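Local coordinates for putative uncharacterized protein PH0242 (Pyrococcus horikoshii, PDB 3VU1), which is the C-terminal globular domain of the archaeal oligosaccharyltransferase AglB, a protein rich in beta-sheet that carries a bound calcium ion in this crystal, at residues Asp78-Glu83 with Lys479-Ile484; Val193-Leu196 with Gly201-Ala204; Asn212-Lys215 with Gly219-Thr222; Ile237-Tyr240 with Ile246-Glu249; Ile255-Asp260 with Trp266-Lys271. All coordinates share one frame; numbering follows the deposited sequence.

Interaction 1. Residues Asp78-Glu83 with Lys479-Ile484; sequences DFESWE and KEYTMI
Glu80 OE1 accepts from both Lys479 and Tyr481 and so carries the polar contact. Lys479 NZ lies 2.8 Å from Glu80 OE1 in a salt bridge, arriving on the syn lone pair, the side of the other oxygen. Tyr481 OH donates to the same Glu80 OE1 over 2.6 Å from above the carboxylate plane, 46° out of it. The carboxylate sits at the edge of the tyrosine ring, its plane turned 68° from the ring plane. Glu80 reaches this place with CG anti to the backbone N (chi1 173°) and a bend at chi2, while Lys479 meets it from the opposite direction as an extended chain. The nearby ammonium would be expected to favour the charged carboxylate.

Beyond this compact polar knot the contact is loose. The closest pair of CA atoms, Glu80 CA and Tyr481 CA, is 10.6 Å apart, and partly exposed Glu83 keeps its OE1 6.1 Å from Lys479 NZ.

The loop 78-83, between helix 60-69 and strand 86-90, packs Phe79 edge-to-face on Phe67 of that helix. Strand 464-487 pairs with strand 336-356, whose Pro346 O takes a further bond from Lys479 NZ, and Phe253 meets the Tyr481 ring edge-to-face.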
# COMPACT_ATOMS: atom_id res chain seq x y z
N ASP A 78 -1.73 8.08 1.52
CA ASP A 78 -0.74 8.30 2.56
C ASP A 78 -0.93 7.37 3.77
O ASP A 78 -1.29 7.79 4.89
CB ASP A 78 -0.64 9.79 2.93
CG ASP A 78 0.38 10.05 4.05
OD1 ASP A 78 1.39 9.34 4.17
OD2 ASP A 78 0.16 10.99 4.84
N PHE A 79 -0.63 6.09 3.54
CA PHE A 79 -0.70 5.09 4.63
C PHE A 79 0.19 5.40 5.84
O PHE A 79 -0.09 4.91 6.95
CB PHE A 79 -0.39 3.68 4.13
CG PHE A 79 -1.45 3.10 3.25
CD1 PHE A 79 -1.10 2.52 2.02
CD2 PHE A 79 -2.79 3.12 3.63
CE1 PHE A 79 -2.07 1.95 1.21
CE2 PHE A 79 -3.75 2.56 2.82
CZ PHE A 79 -3.40 1.98 1.61
N GLU A 80 1.26 6.17 5.63
CA GLU A 80 2.15 6.51 6.73
C GLU A 80 1.40 7.24 7.86
O GLU A 80 1.61 6.95 9.03
CB GLU A 80 3.38 7.30 6.27
CG GLU A 80 4.26 7.81 7.41
CD GLU A 80 4.83 6.70 8.31
OE1 GLU A 80 5.64 7.00 9.24
OE2 GLU A 80 4.47 5.52 8.09
N SER A 81 0.50 8.16 7.49
CA SER A 81 -0.24 8.90 8.49
C SER A 81 -1.06 7.96 9.38
O SER A 81 -1.36 8.31 10.51
CB SER A 81 -1.14 9.94 7.85
OG SER A 81 -2.21 9.30 7.22
N TRP A 82 -1.38 6.77 8.90
CA TRP A 82 -2.02 5.75 9.74
C TRP A 82 -1.07 4.91 10.52
O TRP A 82 -1.54 4.03 11.23
CB TRP A 82 -2.95 4.81 8.96
CG TRP A 82 -4.03 5.44 8.12
CD1 TRP A 82 -4.45 6.77 8.10
CD2 TRP A 82 -4.88 4.76 7.13
NE1 TRP A 82 -5.45 6.96 7.18
CE2 TRP A 82 -5.76 5.78 6.57
CE3 TRP A 82 -5.00 3.46 6.69
CZ2 TRP A 82 -6.71 5.48 5.61
CZ3 TRP A 82 -5.95 3.17 5.72
CH2 TRP A 82 -6.79 4.16 5.19
N GLU A 83 0.24 5.14 10.38
CA GLU A 83 1.30 4.29 10.97
C GLU A 83 1.23 2.85 10.49
O GLU A 83 1.60 1.91 11.24
CB GLU A 83 1.23 4.28 12.49
CG GLU A 83 1.99 5.38 13.18
CD GLU A 83 1.49 5.60 14.60
OE1 GLU A 83 1.74 4.70 15.44
OE2 GLU A 83 0.84 6.66 14.86
N LYS A 479 12.01 9.52 12.62
CA LYS A 479 11.67 8.12 12.50
C LYS A 479 12.61 7.52 11.46
O LYS A 479 12.98 8.20 10.49
CB LYS A 479 10.20 8.01 12.07
CG LYS A 479 9.57 6.64 12.22
CD LYS A 479 8.17 6.62 11.63
CE LYS A 479 7.54 5.25 11.86
NZ LYS A 479 6.18 5.15 11.26
N GLU A 480 12.99 6.26 11.68
CA GLU A 480 13.77 5.49 10.71
C GLU A 480 12.89 4.65 9.80
O GLU A 480 12.01 3.96 10.25
CB GLU A 480 14.71 4.55 11.44
CG GLU A 480 15.78 5.25 12.25
CD GLU A 480 16.33 4.31 13.31
OE1 GLU A 480 15.50 3.70 14.03
OE2 GLU A 480 17.58 4.17 13.41
N TYR A 481 13.14 4.72 8.50
CA TYR A 481 12.42 3.95 7.52
C TYR A 481 13.37 3.00 6.83
O TYR A 481 14.51 3.38 6.52
CB TYR A 481 11.83 4.89 6.51
CG TYR A 481 10.77 5.82 7.11
CD1 TYR A 481 11.10 7.13 7.51
CD2 TYR A 481 9.45 5.39 7.26
CE1 TYR A 481 10.12 7.98 8.02
CE2 TYR A 481 8.48 6.21 7.79
CZ TYR A 481 8.81 7.50 8.16
OH TYR A 481 7.81 8.29 8.69
N THR A 482 12.93 1.76 6.60
CA THR A 482 13.74 0.80 5.88
C THR A 482 13.47 0.95 4.40
O THR A 482 12.32 0.77 3.95
CB THR A 482 13.43 -0.63 6.30
OG1 THR A 482 14.03 -0.87 7.57
CG2 THR A 482 14.01 -1.63 5.30
N MET A 483 14.52 1.28 3.63
CA MET A 483 14.33 1.48 2.20
C MET A 483 14.56 0.22 1.41
O MET A 483 13.88 -0.04 0.43
CB MET A 483 15.19 2.63 1.66
CG MET A 483 15.18 3.91 2.48
SD MET A 483 16.00 5.28 1.59
CE MET A 483 14.76 5.64 0.34
N ILE A 484 15.56 -0.56 1.82
CA ILE A 484 15.97 -1.80 1.14
C ILE A 484 17.02 -2.46 2.02
O ILE A 484 17.73 -1.77 2.77
CB ILE A 484 16.53 -1.56 -0.29
CG1 ILE A 484 16.60 -2.88 -1.10
CG2 ILE A 484 17.88 -0.83 -0.21
CD1 ILE A 484 16.78 -2.76 -2.61

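Interaction 2. Residues Val193-Leu196 with Gly201-Ala204; sequences VVYL and GVLA
With CG opposite its own N (chi1 -171°) and chi2 at 71°, Leu203 turns CD1 back toward the partner strand, where Val194 holds CG2 anti to its carbonyl carbon; Val194 CG2 and Leu203 CD1 end 3.5 Å apart, the two side chains crossing at a slant. On the other face of the sheet Tyr195 CB lies 4.1 Å from Val202 CB. Tyr195 CG stands beside the backbone N (chi1 -65°), which places the ring with Val202 CB at its edge, and Val193 CG1 of the same strand covers one ring face near its rim.

The frame is an antiparallel beta hairpin with two hydrogen-bonded pairs. Val193 N reaches Ala204 O at 2.8 Å, and Ala204 N returns to Val193 O at 3.0 Å. Tyr195 N to Val202 O and Val202 N to Tyr195 O are each 2.8 Å. Between them Val194-Leu203 is a non-hydrogen-bonded pair, as is Leu196-Gly201, where Leu196 CD2 leans over Gly201 CA.

The hairpin lies in the Insert domain. Strand 168-171 runs parallel beside 192-196, and strand 125-130 pairs antiparallel with 200-205, placing these two strands inside a large mixed sheet; Val157 and Ile155 of strand 153-159 touch Val194 and Leu196.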
# COMPACT_ATOMS: atom_id res chain seq x y z
N VAL A 193 -9.62 -7.01 -20.34
CA VAL A 193 -8.21 -7.29 -20.53
C VAL A 193 -7.99 -8.69 -19.96
O VAL A 193 -8.65 -9.06 -18.99
CB VAL A 193 -7.34 -6.22 -19.79
CG1 VAL A 193 -5.89 -6.67 -19.67
CG2 VAL A 193 -7.43 -4.87 -20.50
N VAL A 194 -7.09 -9.49 -20.56
CA VAL A 194 -6.78 -10.80 -20.00
C VAL A 194 -5.35 -10.88 -19.58
O VAL A 194 -4.50 -10.37 -20.28
CB VAL A 194 -7.09 -11.95 -20.96
CG1 VAL A 194 -6.56 -13.26 -20.41
CG2 VAL A 194 -8.58 -12.07 -21.15
N TYR A 195 -5.10 -11.47 -18.42
CA TYR A 195 -3.74 -11.76 -18.00
C TYR A 195 -3.58 -13.26 -17.81
O TYR A 195 -4.33 -13.87 -17.03
CB TYR A 195 -3.39 -11.06 -16.69
CG TYR A 195 -3.37 -9.56 -16.77
CD1 TYR A 195 -2.44 -8.88 -17.57
CD2 TYR A 195 -4.29 -8.79 -16.04
CE1 TYR A 195 -2.43 -7.49 -17.62
CE2 TYR A 195 -4.28 -7.42 -16.08
CZ TYR A 195 -3.35 -6.77 -16.86
OH TYR A 195 -3.37 -5.39 -16.88
N LEU A 196 -2.63 -13.84 -18.54
CA LEU A 196 -2.37 -15.28 -18.46
C LEU A 196 -1.12 -15.53 -17.66
O LEU A 196 -0.05 -15.05 -18.02
CB LEU A 196 -2.25 -15.89 -19.87
CG LEU A 196 -3.53 -15.83 -20.71
CD1 LEU A 196 -3.38 -16.59 -22.01
CD2 LEU A 196 -4.77 -16.32 -19.96
N GLY A 201 -5.78 -17.38 -15.00
CA GLY A 201 -6.17 -16.44 -16.04
C GLY A 201 -7.09 -15.38 -15.45
O GLY A 201 -8.22 -15.69 -15.02
N VAL A 202 -6.61 -14.14 -15.40
CA VAL A 202 -7.36 -13.03 -14.84
C VAL A 202 -8.09 -12.32 -15.97
O VAL A 202 -7.48 -11.95 -16.98
CB VAL A 202 -6.43 -12.02 -14.15
CG1 VAL A 202 -7.23 -10.92 -13.46
CG2 VAL A 202 -5.51 -12.74 -13.18
N LEU A 203 -9.40 -12.18 -15.80
CA LEU A 203 -10.22 -11.39 -16.70
C LEU A 203 -10.66 -10.10 -15.98
O LEU A 203 -11.48 -10.15 -15.05
CB LEU A 203 -11.45 -12.21 -17.09
CG LEU A 203 -12.36 -11.69 -18.19
CD1 LEU A 203 -11.65 -11.81 -19.52
CD2 LEU A 203 -13.67 -12.49 -18.22
N ALA A 204 -10.11 -8.97 -16.39
CA ALA A 204 -10.37 -7.71 -15.70
C ALA A 204 -11.04 -6.68 -16.60
O ALA A 204 -10.67 -6.49 -17.75
CB ALA A 204 -9.09 -7.14 -15.11

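Interaction 3. Residues Asn212-Lys215 with Gly219-Thr222; sequences NFVK and GIPT
Lys215 and Ile220 are joined where helix 212-218 ends and the chain turns back beside it. Among the backbone bonds, Ile220 N donates to Lys215 O over 3.3 Å, a long and bent bond with an N-H...O angle of 136°. It links residues five apart, a six-to-one bond, and just before it Gly219 leaves the helix with a positive phi of 37°, which ends the helical path. A second, softer link is the CA-H...O contact of 3.4 Å between Lys215 CA and Ile220 O. Pro221 then forms the centre of an inverse gamma turn, with a weak bond from Thr222 N to Ile220 O.

The apolar part is a meeting of branches: Val214 CG1 and Ile220 CG1 lie 3.9 Å apart. Both side chains also touch the ring of Tyr195, so the hairpin strand 192-196 backs this pair. The aliphatic stem of Lys215 adds van der Waals contact, running extended past the returning loop with Lys215 CG 3.5 Å from Thr222 O.

The polar part belongs to Lys215 NZ. A bend at chi4 (72°) turns the amine back toward the helix, where Lys215 NZ donates to Asn212 OD1 over 3.0 Å, approaching tilted out of the amide plane. Thr210 O and the carboxylate of Asp71 also hold this nitrogen.

The buried ammonium is thus gripped by two carbonyl oxygens and one carboxylate, an arrangement that would probably keep it charged and, with Asn212 ND2 bonded to Phe67 O, would help fix the rotation of the Asn212 amide.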
# COMPACT_ATOMS: atom_id res chain seq x y z
N ASN A 212 -3.83 -1.66 -8.45
CA ASN A 212 -2.89 -2.21 -7.50
C ASN A 212 -3.25 -3.59 -6.94
O ASN A 212 -2.36 -4.39 -6.65
CB ASN A 212 -2.69 -1.22 -6.37
CG ASN A 212 -1.94 0.03 -6.81
OD1 ASN A 212 -1.15 0.01 -7.75
ND2 ASN A 212 -2.22 1.15 -6.15
N PHE A 213 -4.54 -3.88 -6.76
CA PHE A 213 -4.93 -5.20 -6.28
C PHE A 213 -4.49 -6.30 -7.25
O PHE A 213 -3.94 -7.32 -6.84
CB PHE A 213 -6.43 -5.28 -6.08
CG PHE A 213 -6.92 -6.67 -5.76
CD1 PHE A 213 -7.67 -7.39 -6.68
CD2 PHE A 213 -6.63 -7.25 -4.55
CE1 PHE A 213 -8.14 -8.67 -6.40
CE2 PHE A 213 -7.10 -8.54 -4.24
CZ PHE A 213 -7.85 -9.25 -5.16
N VAL A 214 -4.76 -6.10 -8.54
CA VAL A 214 -4.35 -7.03 -9.58
C VAL A 214 -2.84 -7.26 -9.51
O VAL A 214 -2.40 -8.40 -9.59
CB VAL A 214 -4.77 -6.51 -10.96
CG1 VAL A 214 -4.01 -7.22 -12.05
CG2 VAL A 214 -6.27 -6.70 -11.18
N LYS A 215 -2.05 -6.19 -9.33
CA LYS A 215 -0.60 -6.31 -9.23
C LYS A 215 -0.18 -7.14 -8.03
O LYS A 215 0.62 -8.05 -8.16
CB LYS A 215 0.10 -4.95 -9.11
CG LYS A 215 -0.06 -3.94 -10.24
CD LYS A 215 0.82 -2.72 -9.91
CE LYS A 215 0.55 -1.53 -10.82
NZ LYS A 215 -0.75 -0.82 -10.58
N GLY A 219 0.80 -11.06 -8.62
CA GLY A 219 2.08 -10.65 -9.21
C GLY A 219 2.01 -10.34 -10.70
O GLY A 219 2.70 -10.98 -11.50
N ILE A 220 1.16 -9.39 -11.10
CA ILE A 220 1.15 -8.87 -12.47
C ILE A 220 1.91 -7.53 -12.48
O ILE A 220 1.44 -6.54 -11.93
CB ILE A 220 -0.28 -8.60 -13.00
CG1 ILE A 220 -1.20 -9.81 -12.85
CG2 ILE A 220 -0.27 -8.12 -14.44
CD1 ILE A 220 -0.66 -11.11 -13.38
N PRO A 221 3.08 -7.49 -13.11
CA PRO A 221 3.78 -6.21 -13.03
C PRO A 221 3.35 -5.20 -14.10
O PRO A 221 4.18 -4.65 -14.79
CB PRO A 221 5.25 -6.62 -13.23
CG PRO A 221 5.18 -7.85 -14.07
CD PRO A 221 3.83 -8.49 -13.89
N THR A 222 2.06 -4.96 -14.27
CA THR A 222 1.68 -3.95 -15.24
C THR A 222 1.09 -2.72 -14.59
O THR A 222 0.43 -2.79 -13.53
CB THR A 222 0.62 -4.43 -16.24
OG1 THR A 222 -0.47 -5.04 -15.52
CG2 THR A 222 1.26 -5.38 -17.27

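Interaction 4. Residues Ile237-Tyr240 with Ile246-Glu249; sequences IPVY and IVYE
Val239 and Tyr240 both face Val247, making a classic beta bulge in the antiparallel hairpin of strands 236-242 and 245-250. Val239 N bonds to Val247 O at 2.9 Å, and Val247 N bonds to Tyr240 O at 2.8 Å, so one residue on the second strand serves two on the first. Ahead of the bulge, Ile237 and Glu249 form a regular hydrogen-bonded pair.

Tyr248 can be followed outward along the flank of Pro238. Its CB lies 4.0 Å from Ile237 O. Tyr248 CG, beside the backbone N (chi1 -73°), places the ring so that CD2 comes 3.5 Å from Pro238 N and CE2 rests 3.8 Å from Pro238 CD, meeting the proline at a slant. Ile246 CG2, from the same strand, covers one face of the ring. At the tip Tyr248 OH bonds to Leu216 O of helix 212-218.

On the face of Val247, helix 13-23 packs against the hairpin: Trp19 stacks on the Tyr240 ring, and Ala16 and Leu20 touch Val247. Strand 86-90 pairs with 245-250 on its far side. Glu249 OE2 forms a salt bridge with Arg251, while Val239 CG1 rests 4.0 Å from Glu249 CB and Val239 CG2 lies 3.7 Å from Val247 CG1.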
# COMPACT_ATOMS: atom_id res chain seq x y z
N ILE A 237 6.53 -5.19 0.30
CA ILE A 237 7.42 -6.36 0.29
C ILE A 237 6.69 -7.63 0.78
O ILE A 237 6.20 -7.67 1.90
CB ILE A 237 8.63 -6.06 1.21
CG1 ILE A 237 9.42 -4.87 0.67
CG2 ILE A 237 9.55 -7.27 1.37
CD1 ILE A 237 9.61 -4.89 -0.84
N PRO A 238 6.62 -8.67 -0.06
CA PRO A 238 5.94 -9.89 0.47
C PRO A 238 6.77 -10.44 1.58
O PRO A 238 7.91 -10.77 1.33
CB PRO A 238 5.95 -10.89 -0.69
CG PRO A 238 6.80 -10.29 -1.75
CD PRO A 238 7.02 -8.82 -1.47
N VAL A 239 6.25 -10.49 2.79
CA VAL A 239 7.01 -11.09 3.88
C VAL A 239 6.48 -12.47 4.30
O VAL A 239 7.17 -13.18 5.03
CB VAL A 239 7.05 -10.19 5.13
CG1 VAL A 239 7.96 -8.99 4.88
CG2 VAL A 239 5.63 -9.76 5.53
N TYR A 240 5.27 -12.82 3.87
CA TYR A 240 4.65 -14.11 4.20
C TYR A 240 3.50 -14.34 3.25
O TYR A 240 2.78 -13.40 2.91
CB TYR A 240 4.13 -14.14 5.64
CG TYR A 240 3.59 -15.48 6.06
CD1 TYR A 240 2.22 -15.73 6.13
CD2 TYR A 240 4.45 -16.50 6.41
CE1 TYR A 240 1.74 -16.97 6.53
CE2 TYR A 240 4.00 -17.73 6.82
CZ TYR A 240 2.65 -17.98 6.87
OH TYR A 240 2.25 -19.25 7.27
N ILE A 246 -1.46 -12.94 1.05
CA ILE A 246 -0.11 -12.42 1.04
C ILE A 246 -0.03 -11.25 2.03
O ILE A 246 -0.83 -10.31 1.96
CB ILE A 246 0.30 -11.94 -0.38
CG1 ILE A 246 -0.09 -13.00 -1.45
CG2 ILE A 246 1.78 -11.58 -0.39
CD1 ILE A 246 0.07 -12.65 -2.92
N VAL A 247 0.92 -11.32 2.96
CA VAL A 247 1.21 -10.20 3.87
C VAL A 247 2.34 -9.35 3.32
O VAL A 247 3.46 -9.83 3.18
CB VAL A 247 1.65 -10.74 5.26
CG1 VAL A 247 1.97 -9.62 6.24
CG2 VAL A 247 0.57 -11.65 5.81
N TYR A 248 2.05 -8.09 3.02
CA TYR A 248 3.06 -7.14 2.54
C TYR A 248 3.48 -6.19 3.63
O TYR A 248 2.62 -5.64 4.31
CB TYR A 248 2.50 -6.34 1.41
CG TYR A 248 2.36 -7.11 0.12
CD1 TYR A 248 1.14 -7.65 -0.26
CD2 TYR A 248 3.48 -7.31 -0.74
CE1 TYR A 248 1.00 -8.32 -1.46
CE2 TYR A 248 3.36 -8.01 -1.93
CZ TYR A 248 2.12 -8.50 -2.29
OH TYR A 248 1.96 -9.18 -3.47
N GLU A 249 4.78 -6.02 3.83
CA GLU A 249 5.28 -4.96 4.71
C GLU A 249 5.25 -3.66 3.92
O GLU A 249 5.58 -3.64 2.71
CB GLU A 249 6.69 -5.25 5.16
CG GLU A 249 7.42 -4.10 5.81
CD GLU A 249 8.88 -4.44 6.13
OE1 GLU A 249 9.16 -5.57 6.57
OE2 GLU A 249 9.77 -3.57 5.96

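Interaction 5. Residues Ile255-Asp260 with Trp266-Lys271; sequences IYKIED and WREVGK
Asp260, Trp266 and Glu259 lose the most surface here. Asp260 is gripped through its backbone: Asp260 N donates to Arg267 O at 2.7 Å, and Arg267 N donates to Asp260 O at 2.9 Å. Its CB packs on Val269 CG1, and with CG anti to the backbone N (chi1 -158°) the carboxylate is carried to His277, whose ND1 bonds Asp260 OD2.

Trp266 brings the CE3-CZ3 edge of its six-membered ring to Glu259. Trp266 CE3 lies 3.6 Å from Glu259 CB, and Trp266 CZ3 comes 3.4 Å from Glu259 O, which sits near the ring plane. The two side chains cross at about a right angle, yet the carboxylate and ring planes are only 22° apart. Arg280 serves both residues, in a cation-pi contact with the indole and a salt bridge to Glu259 OE2.

These strands form a beta hairpin in the Peripheral 1 domain, and 265-268 is an outermost strand of a four-stranded antiparallel sheet, next to 253-262 and then 275-285.

Past the Glu259-Glu268 non-hydrogen-bonded pair, Val269 N reaches Ile258 O at 3.2 Å, and Val269 CG2 meets Ile258 CG2 at 3.7 Å. Exposed Glu268 uses both oxygens: OE2 forms a long salt bridge with Lys257 NZ (3.5 Å), and OE1 accepts from a water that in turn accepts from Ile258 N, the water oxygen lying 2.8 Å from Ile258 N.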
# COMPACT_ATOMS: atom_id res chain seq x y z
N ILE A 255 13.83 1.94 -1.95
CA ILE A 255 14.72 1.95 -3.09
C ILE A 255 14.33 0.76 -3.95
O ILE A 255 14.33 -0.38 -3.49
CB ILE A 255 16.20 1.83 -2.63
CG1 ILE A 255 16.61 3.13 -1.95
CG2 ILE A 255 17.09 1.48 -3.82
CD1 ILE A 255 17.93 3.07 -1.22
N TYR A 256 14.00 1.03 -5.21
CA TYR A 256 13.61 -0.04 -6.10
C TYR A 256 14.69 -0.57 -7.03
O TYR A 256 14.44 -1.54 -7.75
CB TYR A 256 12.35 0.34 -6.90
CG TYR A 256 12.46 1.49 -7.87
CD1 TYR A 256 12.59 1.25 -9.24
CD2 TYR A 256 12.40 2.81 -7.43
CE1 TYR A 256 12.66 2.30 -10.14
CE2 TYR A 256 12.47 3.87 -8.33
CZ TYR A 256 12.59 3.60 -9.68
OH TYR A 256 12.66 4.63 -10.57
N LYS A 257 15.86 0.05 -7.03
CA LYS A 257 16.94 -0.28 -7.98
C LYS A 257 18.17 0.44 -7.46
O LYS A 257 18.08 1.61 -7.07
CB LYS A 257 16.58 0.25 -9.36
CG LYS A 257 17.46 -0.17 -10.53
CD LYS A 257 17.04 0.67 -11.74
CE LYS A 257 17.60 0.17 -13.06
NZ LYS A 257 16.63 -0.68 -13.81
N ILE A 258 19.27 -0.29 -7.36
CA ILE A 258 20.56 0.30 -7.02
C ILE A 258 21.53 0.06 -8.19
O ILE A 258 21.56 -1.05 -8.78
CB ILE A 258 21.17 -0.39 -5.80
CG1 ILE A 258 20.23 -0.31 -4.60
CG2 ILE A 258 22.55 0.20 -5.48
CD1 ILE A 258 20.86 -0.79 -3.30
N GLU A 259 22.32 1.08 -8.55
CA GLU A 259 23.42 0.88 -9.52
C GLU A 259 24.78 1.14 -8.90
O GLU A 259 24.96 2.09 -8.15
CB GLU A 259 23.23 1.72 -10.77
CG GLU A 259 22.24 1.15 -11.77
CD GLU A 259 21.80 2.18 -12.81
OE1 GLU A 259 21.47 1.76 -13.93
OE2 GLU A 259 21.79 3.40 -12.53
N ASP A 260 25.73 0.26 -9.16
CA ASP A 260 27.12 0.44 -8.67
C ASP A 260 27.91 1.01 -9.85
O ASP A 260 27.74 0.55 -11.00
CB ASP A 260 27.69 -0.92 -8.26
CG ASP A 260 28.85 -0.83 -7.29
OD1 ASP A 260 29.17 0.30 -6.83
OD2 ASP A 260 29.43 -1.90 -6.95
N TRP A 266 27.88 2.30 -14.97
CA TRP A 266 26.77 1.91 -14.06
C TRP A 266 26.22 0.55 -14.31
O TRP A 266 25.83 0.23 -15.43
CB TRP A 266 25.61 2.87 -14.22
CG TRP A 266 25.93 4.22 -13.69
CD1 TRP A 266 26.16 5.39 -14.42
CD2 TRP A 266 26.12 4.60 -12.27
NE1 TRP A 266 26.45 6.44 -13.56
CE2 TRP A 266 26.43 6.03 -12.27
CE3 TRP A 266 26.05 3.92 -11.06
CZ2 TRP A 266 26.65 6.73 -11.10
CZ3 TRP A 266 26.30 4.64 -9.88
CH2 TRP A 266 26.58 6.00 -9.90
N ARG A 267 26.19 -0.26 -13.26
CA ARG A 267 25.69 -1.62 -13.36
C ARG A 267 24.65 -1.85 -12.26
O ARG A 267 24.84 -1.47 -11.08
CB ARG A 267 26.86 -2.63 -13.23
CG ARG A 267 27.42 -3.23 -14.52
CD ARG A 267 28.07 -2.20 -15.40
NE ARG A 267 29.13 -2.72 -16.27
CZ ARG A 267 28.98 -3.03 -17.56
NH1 ARG A 267 27.81 -2.90 -18.17
NH2 ARG A 267 30.02 -3.47 -18.25
N GLU A 268 23.55 -2.45 -12.64
CA GLU A 268 22.55 -2.84 -11.67
C GLU A 268 23.16 -3.94 -10.81
O GLU A 268 23.79 -4.83 -11.32
CB GLU A 268 21.29 -3.30 -12.38
CG GLU A 268 20.34 -4.12 -11.52
CD GLU A 268 18.88 -3.84 -11.82
OE1 GLU A 268 18.05 -3.97 -10.87
OE2 GLU A 268 18.59 -3.47 -13.00
N VAL A 269 22.97 -3.86 -9.50
CA VAL A 269 23.57 -4.81 -8.58
C VAL A 269 22.55 -5.54 -7.74
O VAL A 269 21.47 -5.02 -7.48
CB VAL A 269 24.60 -4.13 -7.65
CG1 VAL A 269 25.79 -3.66 -8.47
CG2 VAL A 269 24.00 -2.97 -6.84
N GLY A 270 22.90 -6.77 -7.36
CA GLY A 270 22.18 -7.55 -6.36
C GLY A 270 22.99 -7.31 -5.11
O GLY A 270 22.89 -6.25 -4.52
N LYS A 271 23.84 -8.27 -4.73
CA LYS A 271 24.76 -8.13 -3.59
C LYS A 271 25.77 -6.98 -3.74
O LYS A 271 26.03 -6.51 -4.84
CB LYS A 271 25.49 -9.45 -3.33
CG LYS A 271 24.55 -10.61 -3.00
CD LYS A 271 25.30 -11.86 -2.56
CE LYS A 271 24.37 -13.01 -2.17
NZ LYS A 271 23.83 -13.72 -3.36
O HOH W 1 18.85 -2.96 -8.16

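Overall arrangement
From the N terminus, the chain opens interaction 1 at the loop 78-83 and closes it almost 400 residues later on strand 464-487, so the other four contacts all fall within that span. Those four follow in series without crossing: three hairpin closures (interactions 2, 4 and 5) and the helix exit of interaction 3. Interactions 2 and 3, with centres about 11 Å apart, touch through Tyr195, whose OH lies 3.2 Å from Thr222 OG1, tying the Insert domain sheet to helix 212-218 and the loop after it. Interaction 5 meets the closing strand of interaction 1, with Met483 O 3.1 Å from Ile255 N. Interaction 4 touches none of the others; its nearest atoms are about 5 Å from interactions 1 and 3.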